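PDB 5N4B: dual function macrocyclase-peptidase POPB from Galerina marginata, which cuts peptide bonds after proline and joins peptide ends into macrocycles on the way to the amanitin toxins, acting as both peptidase and macrocyclase. Local coordinates for residues F133-L138 with A144-C149; S170-R175 with F215-Y220; F158-S163 with G189-L194. The protein carries 1 engineered substitution. All coordinates share one frame; numbering follows the deposited sequence.

Contact 1 (F133-L138 with A144-C149); sequences FDPNVL and AGMVLC
Met146 gathers three apolar side chains of 133-138 where the chain passes from one four-stranded blade of the beta-propeller to the next: 129-133 is an outermost strand of the finished blade, and 144-151 opens the following one. Met146 CB lies 3.8 Å from Pro135 CB and 4.1 Å from Leu138 CD1, so the root of the side chain rests against both the proline ring and one leucine methyl. CG stands anti to the backbone N (chi1 -177°), which turns the chain toward the Phe133 ring. There, in one of two modelled conformers, Met146 SD comes 3.4 Å from Phe133 CE2. This Met-aromatic contact is oblique, with SD 60° off the ring normal, and its closeness is less certain because it belongs to that conformer. Further back, Leu138 CB and Ala144 CB abut at 3.8 Å and close the loop end of the interface. All of this pairing is apolar; the polar ties run through a third party. Gln107 in the preceding blade receives Met146 N on its OE1, gives its NE2 to Ala144 O, and takes Asn136 ND2 on its backbone O, binding both segments to one residue. Phe158 and Tyr160 of the neighbouring strand also lean on the Phe133 ring. The short 3-10 turn at Pro135, which leads to Leu138, begins with an Asx turn: Asp134 OD1 accepts Asn136 N from above its carboxylate plane, and Asn136 ND2, at 2.8 Å, on its syn lone pair.

Contact 2 (S170-R175 with F215-Y220); sequences STIYVR and FLYQRY
The Phe215 ring pushes up against the two bumps of strand 170-175, Ile172 and Val174, and its far end nestles between their methyl groups. Val174 CG2 stands at the ring edge, close to the ring plane, 3.7 Å from Phe215 CE2. Ile172 CG2 reaches the tip of the same ring obliquely, 3.7 Å from Phe215 CZ. The ring and the two aliphatic side chains point in opposing senses and overlap flank to flank. Ile172 presents a second knob: its chain is extended at chi2 (170°), which sends CD1 into the notch between Phe215 and Tyr217. There Ile172 CD1 lies 4.0 Å from Phe215 CE1 and 3.9 Å from Tyr217 CB. Tyr217 CG, one bond further out, is 4.1 Å from Ile172 CD1, so the methyl rests at the root of that ring, well short of its hydroxyl. The two aromatic residues point their CB atoms to the same side of their strand, and that spacing makes the notch. This is face-to-face packing of successive beta-propeller blades: the strands belong to different sheets, their axes 9.8 Å apart and running nearly antiparallel at 158°, and side chains meet across the gap. Ala159 and Val198, on the strands flanking 170-176, extend the apolar floor, the first under both Ile172 and Phe215, the second under Ile172 and Tyr217. Trp208, on the adjoining strand 207-208 of the Phe215 blade, meets Phe215 edge-to-face. The polar end of Tyr217 turns to other partners: its OH bonds to Asp249 and also to Gln246.

Contact 3 (F158-S163 with G189-L194); sequences FAYAVS and GVDGRL
Tyr160 reaches out from its strand to touch Arg193 with its hydroxyl. Tyr160 OH sits 3.6 Å from Arg193 CB and 3.9 Å from Arg193 CD, abutting the flank of the arginine's aliphatic chain, with the tyrosine lying nearly perpendicular to it and ring and guanidinium planes 76° apart. Arg193 is extended from CG to NE, and its NH1 bonds back to Leu194 O in the carbonyl plane. Within this propeller blade, strand 157-164 is thus joined to the loop that follows helix 183-188 and leads to an outermost strand, 198-201. Asp191 takes part through a water, which lies in the plane of the Tyr160 ring at its edge. It is 2.6 Å from Tyr160 OH and donates to Asp191 OD2 at 2.6 Å. Arg175 of the intervening strand completes the polar cluster: its NH1 bonds Tyr160 OH and forms a salt bridge with Asp191 OD1. The same OD1 closes an Asx turn by accepting Arg193 N at 2.9 Å, met on the anti side, 33° out of the carboxylate plane, with Gly192 at positive phi (106°) between them.

How the contacts relate
All three contacts meet in one four-stranded propeller blade, 144-151, 157-164, 170-176 and 198-201, whose strands lie in chain order. Contact 1 joins the blade to the one before it, contact 2 to the one after it, and contact 3 is internal. Their centres lie about 9 Å (1 and 3), 12 Å (2 and 3) and 14 Å (1 and 2) apart. Contact 1 closes before the others open, whereas the segments of contacts 2 and 3 alternate. Strand 157-164 pairs with the strands of both other contacts. Ser163, hydrogen-bonded to Ser170, also bonds the backbone O of catalytic His699, so this blade adjoins the hydrolase domain at the active site.

Contact 1 (F133-L138 with A144-C149)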
loop_
_atom_site.group_PDB
_atom_site.type_symbol
_atom_site.label_atom_id
_atom_site.label_comp_id
_atom_site.label_asym_id
_atom_site.label_seq_id
_atom_site.Cartn_x
_atom_site.Cartn_y
_atom_site.Cartn_z
ATOM N N PHE A 133 6.292 -17.433 16.139
ATOM C CA PHE A 133 5.138 -17.620 15.267
ATOM C C PHE A 133 5.616 -17.642 13.835
ATOM O O PHE A 133 6.079 -16.612 13.303
ATOM C CB PHE A 133 4.080 -16.522 15.481
ATOM C CG PHE A 133 2.827 -16.727 14.697
ATOM C CD1 PHE A 133 1.834 -17.558 15.192
ATOM C CD2 PHE A 133 2.634 -16.142 13.472
ATOM C CE1 PHE A 133 0.656 -17.783 14.504
ATOM C CE2 PHE A 133 1.411 -16.395 12.781
ATOM C CZ PHE A 133 0.476 -17.239 13.321
ATOM N N ASP A 134 5.519 -18.811 13.208
ATOM C CA ASP A 134 5.940 -19.019 11.819
ATOM C C ASP A 134 4.694 -19.106 10.944
ATOM O O ASP A 134 4.039 -20.161 10.898
ATOM C CB ASP A 134 6.782 -20.284 11.689
ATOM C CG ASP A 134 7.290 -20.510 10.287
ATOM O OD1 ASP A 134 6.829 -19.787 9.384
ATOM O OD2 ASP A 134 8.145 -21.409 10.095
ATOM N N PRO A 135 4.297 -18.041 10.257
ATOM C CA PRO A 135 3.049 -18.123 9.489
ATOM C C PRO A 135 3.123 -19.122 8.357
ATOM O O PRO A 135 2.068 -19.512 7.815
ATOM C CB PRO A 135 2.854 -16.696 8.975
ATOM C CG PRO A 135 3.921 -15.908 9.401
ATOM C CD PRO A 135 4.939 -16.733 10.137
ATOM N N ASN A 136 4.318 -19.547 7.947
ATOM C CA ASN A 136 4.393 -20.491 6.860
ATOM C C ASN A 136 3.792 -21.827 7.255
ATOM O O ASN A 136 3.540 -22.646 6.363
ATOM C CB ASN A 136 5.848 -20.668 6.417
ATOM C CG ASN A 136 6.486 -19.374 5.951
ATOM O OD1 ASN A 136 6.239 -18.907 4.836
ATOM N ND2 ASN A 136 7.313 -18.794 6.778
ATOM N N VAL A 137 3.635 -22.120 8.539
ATOM C CA VAL A 137 3.041 -23.401 8.904
ATOM C C VAL A 137 1.539 -23.330 9.139
ATOM O O VAL A 137 0.934 -24.320 9.554
ATOM C CB VAL A 137 3.766 -24.059 10.076
ATOM C CG1 VAL A 137 5.248 -24.175 9.795
ATOM C CG2 VAL A 137 3.541 -23.331 11.321
ATOM N N LEU A 138 0.923 -22.171 8.877
ATOM C CA LEU A 138 -0.531 -22.088 9.018
ATOM C C LEU A 138 -1.229 -23.109 8.114
ATOM O O LEU A 138 -2.281 -23.632 8.470
ATOM C CB LEU A 138 -1.003 -20.654 8.743
ATOM C CG LEU A 138 -0.720 -19.683 9.888
ATOM C CD1 LEU A 138 -0.857 -18.280 9.349
ATOM C CD2 LEU A 138 -1.609 -19.914 11.087
ATOM N N ALA A 144 -2.330 -20.529 3.244
ATOM C CA ALA A 144 -2.785 -19.610 4.304
ATOM C C ALA A 144 -1.697 -18.614 4.622
ATOM O O ALA A 144 -0.518 -18.973 4.730
ATOM C CB ALA A 144 -3.068 -20.327 5.593
ATOM N N GLY A 145 -2.080 -17.370 4.773
ATOM C CA GLY A 145 -1.136 -16.324 5.107
ATOM C C GLY A 145 -1.632 -15.514 6.272
ATOM O O GLY A 145 -2.837 -15.308 6.443
ATOM N N MET A 146 -0.695 -15.024 7.063
ATOM C CA MET A 146 -0.999 -14.104 8.137
ATOM C C MET A 146 -0.941 -12.708 7.555
ATOM O O MET A 146 0.088 -12.297 7.017
ATOM C CB MET A 146 -0.014 -14.246 9.284
ATOM C CG MET A 146 -0.373 -13.324 10.450
ATOM S SD MET A 146 0.875 -13.234 11.704
ATOM C CE MET A 146 2.071 -12.187 10.890
ATOM N N VAL A 147 -2.034 -11.997 7.666
ATOM C CA VAL A 147 -2.145 -10.700 7.032
ATOM C C VAL A 147 -2.080 -9.533 8.006
ATOM O O VAL A 147 -1.868 -8.393 7.572
ATOM C CB VAL A 147 -3.397 -10.597 6.149
ATOM C CG1 VAL A 147 -3.343 -11.620 5.059
ATOM C CG2 VAL A 147 -4.658 -10.782 6.952
ATOM N N LEU A 148 -2.226 -9.763 9.294
ATOM C CA LEU A 148 -2.136 -8.726 10.308
ATOM C C LEU A 148 -1.979 -9.423 11.658
ATOM O O LEU A 148 -2.504 -10.515 11.846
ATOM C CB LEU A 148 -3.444 -7.880 10.335
ATOM C CG LEU A 148 -3.416 -6.596 11.088
ATOM C CD1 LEU A 148 -2.478 -5.658 10.371
ATOM C CD2 LEU A 148 -4.822 -5.990 11.100
ATOM N N CYS A 149 -1.315 -8.770 12.608
ATOM C CA CYS A 149 -1.218 -9.302 13.954
ATOM C C CYS A 149 -1.050 -8.203 14.981
ATOM O O CYS A 149 -0.646 -7.065 14.673
ATOM C CB CYS A 149 -0.132 -10.371 14.076
ATOM S SG CYS A 149 1.538 -9.740 13.894
#

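Contact 2 (S170-R175 with F215-Y220)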
loop_
_atom_site.group_PDB
_atom_site.type_symbol
_atom_site.label_atom_id
_atom_site.label_comp_id
_atom_site.label_asym_id
_atom_site.label_seq_id
_atom_site.Cartn_x
_atom_site.Cartn_y
_atom_site.Cartn_z
ATOM N N SER A 170 -10.795 -12.278 6.327
ATOM C CA SER A 170 -9.834 -12.929 7.200
ATOM C C SER A 170 -10.501 -13.405 8.478
ATOM O O SER A 170 -11.610 -12.994 8.829
ATOM C CB SER A 170 -8.690 -11.987 7.581
ATOM O OG SER A 170 -8.032 -11.514 6.412
ATOM N N THR A 171 -9.825 -14.298 9.184
ATOM C CA THR A 171 -10.269 -14.856 10.456
ATOM C C THR A 171 -9.195 -14.581 11.488
ATOM O O THR A 171 -8.000 -14.813 11.242
ATOM C CB THR A 171 -10.532 -16.369 10.344
ATOM O OG1 THR A 171 -11.491 -16.567 9.290
ATOM C CG2 THR A 171 -11.005 -16.927 11.630
ATOM N N ILE A 172 -9.602 -14.050 12.632
ATOM C CA ILE A 172 -8.669 -13.724 13.707
ATOM C C ILE A 172 -8.687 -14.865 14.698
ATOM O O ILE A 172 -9.755 -15.304 15.165
ATOM C CB ILE A 172 -9.009 -12.403 14.403
ATOM C CG1 ILE A 172 -9.055 -11.250 13.397
ATOM C CG2 ILE A 172 -7.960 -12.145 15.474
ATOM C CD1 ILE A 172 -9.641 -9.965 14.030
ATOM N N TYR A 173 -7.489 -15.338 15.026
ATOM C CA TYR A 173 -7.217 -16.340 16.038
ATOM C C TYR A 173 -6.400 -15.703 17.153
ATOM O O TYR A 173 -5.839 -14.610 16.992
ATOM C CB TYR A 173 -6.454 -17.562 15.446
ATOM C CG TYR A 173 -7.244 -18.250 14.376
ATOM C CD1 TYR A 173 -8.219 -19.170 14.708
ATOM C CD2 TYR A 173 -7.060 -17.941 13.047
ATOM C CE1 TYR A 173 -8.942 -19.779 13.731
ATOM C CE2 TYR A 173 -7.803 -18.551 12.055
ATOM C CZ TYR A 173 -8.744 -19.482 12.419
ATOM O OH TYR A 173 -9.521 -20.073 11.425
ATOM N N VAL A 174 -6.381 -16.369 18.315
ATOM C CA VAL A 174 -5.676 -15.880 19.479
ATOM C C VAL A 174 -4.906 -17.031 20.099
ATOM O O VAL A 174 -5.447 -18.137 20.291
ATOM C CB VAL A 174 -6.619 -15.272 20.530
ATOM C CG1 VAL A 174 -5.825 -14.670 21.730
ATOM C CG2 VAL A 174 -7.559 -14.253 19.896
ATOM N N ARG A 175 -3.671 -16.750 20.458
ATOM C CA ARG A 175 -2.856 -17.729 21.167
ATOM C C ARG A 175 -2.039 -17.069 22.263
ATOM O O ARG A 175 -1.705 -15.891 22.213
ATOM C CB ARG A 175 -1.908 -18.536 20.243
ATOM C CG ARG A 175 -0.785 -17.671 19.671
ATOM C CD ARG A 175 -0.072 -18.313 18.496
ATOM N NE ARG A 175 0.418 -19.633 18.817
ATOM C CZ ARG A 175 -0.101 -20.775 18.373
ATOM N NH1 ARG A 175 -1.113 -20.837 17.529
ATOM N NH2 ARG A 175 0.416 -21.903 18.810
ATOM N N PHE A 215 -10.324 -7.345 22.128
ATOM C CA PHE A 215 -9.947 -6.420 21.088
ATOM C C PHE A 215 -11.100 -6.054 20.187
ATOM O O PHE A 215 -12.057 -6.803 19.999
ATOM C CB PHE A 215 -8.788 -6.971 20.231
ATOM C CG PHE A 215 -9.028 -8.335 19.661
ATOM C CD1 PHE A 215 -9.760 -8.488 18.496
ATOM C CD2 PHE A 215 -8.518 -9.461 20.276
ATOM C CE1 PHE A 215 -10.002 -9.768 17.963
ATOM C CE2 PHE A 215 -8.772 -10.718 19.747
ATOM C CZ PHE A 215 -9.528 -10.854 18.610
ATOM N N LEU A 216 -10.992 -4.866 19.650
ATOM C CA LEU A 216 -11.935 -4.375 18.658
ATOM C C LEU A 216 -11.441 -4.723 17.269
ATOM O O LEU A 216 -10.233 -4.701 16.993
ATOM C CB LEU A 216 -12.131 -2.854 18.752
ATOM C CG LEU A 216 -12.797 -2.432 20.071
ATOM C CD1 LEU A 216 -11.788 -1.911 21.032
ATOM C CD2 LEU A 216 -13.874 -1.503 19.862
ATOM N N TYR A 217 -12.384 -4.991 16.377
ATOM C CA TYR A 217 -12.144 -5.387 14.994
ATOM C C TYR A 217 -13.404 -5.104 14.183
ATOM O O TYR A 217 -14.523 -5.184 14.695
ATOM C CB TYR A 217 -11.776 -6.872 14.925
ATOM C CG TYR A 217 -12.930 -7.788 15.218
ATOM C CD1 TYR A 217 -13.372 -8.024 16.526
ATOM C CD2 TYR A 217 -13.645 -8.329 14.189
ATOM C CE1 TYR A 217 -14.471 -8.808 16.768
ATOM C CE2 TYR A 217 -14.765 -9.106 14.427
ATOM C CZ TYR A 217 -15.187 -9.324 15.712
ATOM O OH TYR A 217 -16.333 -10.095 15.946
ATOM N N GLN A 218 -13.212 -4.794 12.902
ATOM C CA GLN A 218 -14.324 -4.574 11.988
ATOM C C GLN A 218 -14.688 -5.879 11.299
ATOM O O GLN A 218 -13.823 -6.592 10.775
ATOM C CB GLN A 218 -13.990 -3.524 10.954
ATOM C CG GLN A 218 -15.155 -3.310 9.973
ATOM C CD GLN A 218 -14.921 -2.090 9.151
ATOM O OE1 GLN A 218 -15.573 -1.077 9.349
ATOM N NE2 GLN A 218 -13.934 -2.134 8.261
ATOM N N ARG A 219 -15.965 -6.183 11.277
ATOM C CA ARG A 219 -16.399 -7.333 10.517
ATOM C C ARG A 219 -17.646 -7.035 9.698
ATOM O O ARG A 219 -18.293 -5.996 9.823
ATOM C CB ARG A 219 -16.649 -8.541 11.373
ATOM C CG ARG A 219 -17.703 -8.219 12.389
ATOM C CD ARG A 219 -18.418 -9.438 12.834
ATOM N NE ARG A 219 -19.175 -10.104 11.774
ATOM C CZ ARG A 219 -19.899 -11.182 11.994
ATOM N NH1 ARG A 219 -19.954 -11.700 13.221
ATOM N NH2 ARG A 219 -20.548 -11.719 10.985
ATOM N N TYR A 220 -17.934 -7.950 8.833
ATOM C CA TYR A 220 -19.031 -7.867 7.893
ATOM C C TYR A 220 -20.058 -8.951 8.145
ATOM O O TYR A 220 -19.773 -9.909 8.870
ATOM C CB TYR A 220 -18.485 -7.941 6.482
ATOM C CG TYR A 220 -17.815 -6.645 6.109
ATOM C CD1 TYR A 220 -18.550 -5.612 5.530
ATOM C CD2 TYR A 220 -16.487 -6.403 6.421
ATOM C CE1 TYR A 220 -17.965 -4.409 5.190
ATOM C CE2 TYR A 220 -15.910 -5.185 6.096
ATOM C CZ TYR A 220 -16.656 -4.211 5.489
ATOM O OH TYR A 220 -16.032 -2.994 5.184
#

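Contact 3 (F158-S163 with G189-L194)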
loop_
_atom_site.group_PDB
_atom_site.type_symbol
_atom_site.label_atom_id
_atom_site.label_comp_id
_atom_site.label_asym_id
_atom_site.label_seq_id
_atom_site.Cartn_x
_atom_site.Cartn_y
_atom_site.Cartn_z
ATOM N N PHE A 158 -1.517 -13.111 21.658
ATOM C CA PHE A 158 -1.159 -12.717 20.307
ATOM C C PHE A 158 -2.357 -12.985 19.424
ATOM O O PHE A 158 -2.764 -14.138 19.265
ATOM C CB PHE A 158 0.046 -13.535 19.854
ATOM C CG PHE A 158 0.506 -13.294 18.420
ATOM C CD1 PHE A 158 1.113 -12.092 18.063
ATOM C CD2 PHE A 158 0.380 -14.268 17.446
ATOM C CE1 PHE A 158 1.608 -11.912 16.802
ATOM C CE2 PHE A 158 0.869 -14.066 16.179
ATOM C CZ PHE A 158 1.437 -12.905 15.842
ATOM N N ALA A 159 -2.928 -11.944 18.860
ATOM C CA ALA A 159 -4.049 -12.063 17.930
ATOM C C ALA A 159 -3.513 -11.982 16.509
ATOM O O ALA A 159 -2.626 -11.176 16.233
ATOM C CB ALA A 159 -5.062 -10.959 18.171
ATOM N N TYR A 160 -4.006 -12.836 15.622
ATOM C CA TYR A 160 -3.461 -12.893 14.281
ATOM C C TYR A 160 -4.543 -13.203 13.275
ATOM O O TYR A 160 -5.355 -14.108 13.495
ATOM C CB TYR A 160 -2.317 -13.890 14.156
ATOM C CG TYR A 160 -2.601 -15.287 14.626
ATOM C CD1 TYR A 160 -2.573 -15.591 15.983
ATOM C CD2 TYR A 160 -2.759 -16.357 13.742
ATOM C CE1 TYR A 160 -2.767 -16.886 16.450
ATOM C CE2 TYR A 160 -2.935 -17.675 14.218
ATOM C CZ TYR A 160 -2.909 -17.904 15.587
ATOM O OH TYR A 160 -3.047 -19.203 16.086
ATOM N N ALA A 161 -4.562 -12.452 12.197
ATOM C CA ALA A 161 -5.548 -12.560 11.136
ATOM C C ALA A 161 -5.001 -13.419 10.013
ATOM O O ALA A 161 -3.882 -13.175 9.526
ATOM C CB ALA A 161 -5.904 -11.170 10.594
ATOM N N VAL A 162 -5.794 -14.397 9.588
ATOM C CA VAL A 162 -5.381 -15.392 8.607
ATOM C C VAL A 162 -6.330 -15.343 7.424
ATOM O O VAL A 162 -7.545 -15.327 7.593
ATOM C CB VAL A 162 -5.395 -16.785 9.238
ATOM C CG1 VAL A 162 -5.000 -17.823 8.198
ATOM C CG2 VAL A 162 -4.422 -16.813 10.447
ATOM N N SER A 163 -5.759 -15.345 6.238
ATOM C CA SER A 163 -6.476 -15.444 4.970
ATOM C C SER A 163 -6.064 -16.737 4.282
ATOM O O SER A 163 -4.960 -17.248 4.501
ATOM C CB SER A 163 -6.189 -14.275 4.035
ATOM O OG SER A 163 -6.814 -13.106 4.528
ATOM N N GLY A 189 2.651 -31.656 18.676
ATOM C CA GLY A 189 1.426 -31.534 19.435
ATOM C C GLY A 189 0.375 -30.761 18.681
ATOM O O GLY A 189 0.473 -30.539 17.472
ATOM N N VAL A 190 -0.640 -30.342 19.421
ATOM C CA VAL A 190 -1.750 -29.608 18.823
ATOM C C VAL A 190 -1.295 -28.180 18.576
ATOM O O VAL A 190 -0.219 -27.770 19.014
ATOM C CB VAL A 190 -3.001 -29.649 19.719
ATOM C CG1 VAL A 190 -3.471 -31.093 19.896
ATOM C CG2 VAL A 190 -2.721 -28.980 21.080
ATOM N N ASP A 191 -2.118 -27.427 17.852
ATOM C CA ASP A 191 -1.743 -26.072 17.457
ATOM C C ASP A 191 -1.303 -25.214 18.652
ATOM O O ASP A 191 -0.236 -24.584 18.616
ATOM C CB ASP A 191 -2.886 -25.461 16.655
ATOM C CG ASP A 191 -2.681 -23.976 16.348
ATOM O OD1 ASP A 191 -2.336 -23.198 17.271
ATOM O OD2 ASP A 191 -2.824 -23.618 15.164
ATOM N N GLY A 192 -2.089 -25.197 19.730
ATOM C CA GLY A 192 -1.805 -24.383 20.889
ATOM C C GLY A 192 -2.710 -23.179 21.009
ATOM O O GLY A 192 -2.873 -22.655 22.118
ATOM N N ARG A 193 -3.395 -22.795 19.940
ATOM C CA ARG A 193 -4.221 -21.614 20.040
ATOM C C ARG A 193 -5.468 -21.888 20.879
ATOM O O ARG A 193 -5.870 -23.026 21.107
ATOM C CB ARG A 193 -4.664 -21.156 18.654
ATOM C CG ARG A 193 -5.575 -22.145 17.925
ATOM C CD ARG A 193 -6.142 -21.510 16.659
ATOM N NE ARG A 193 -6.963 -22.415 15.834
ATOM C CZ ARG A 193 -8.273 -22.591 15.949
ATOM N NH1 ARG A 193 -8.996 -21.973 16.890
ATOM N NH2 ARG A 193 -8.886 -23.404 15.086
ATOM N N LEU A 194 -6.109 -20.820 21.325
ATOM C CA LEU A 194 -7.441 -20.903 21.913
ATOM C C LEU A 194 -8.489 -21.249 20.865
ATOM O O LEU A 194 -8.251 -21.146 19.673
ATOM C CB LEU A 194 -7.788 -19.532 22.491
ATOM C CG LEU A 194 -6.872 -18.945 23.523
ATOM C CD1 LEU A 194 -7.466 -17.624 24.034
ATOM C CD2 LEU A 194 -6.682 -19.888 24.677
HETATM O O HOH W 1 -3.141 -21.129 14.387
#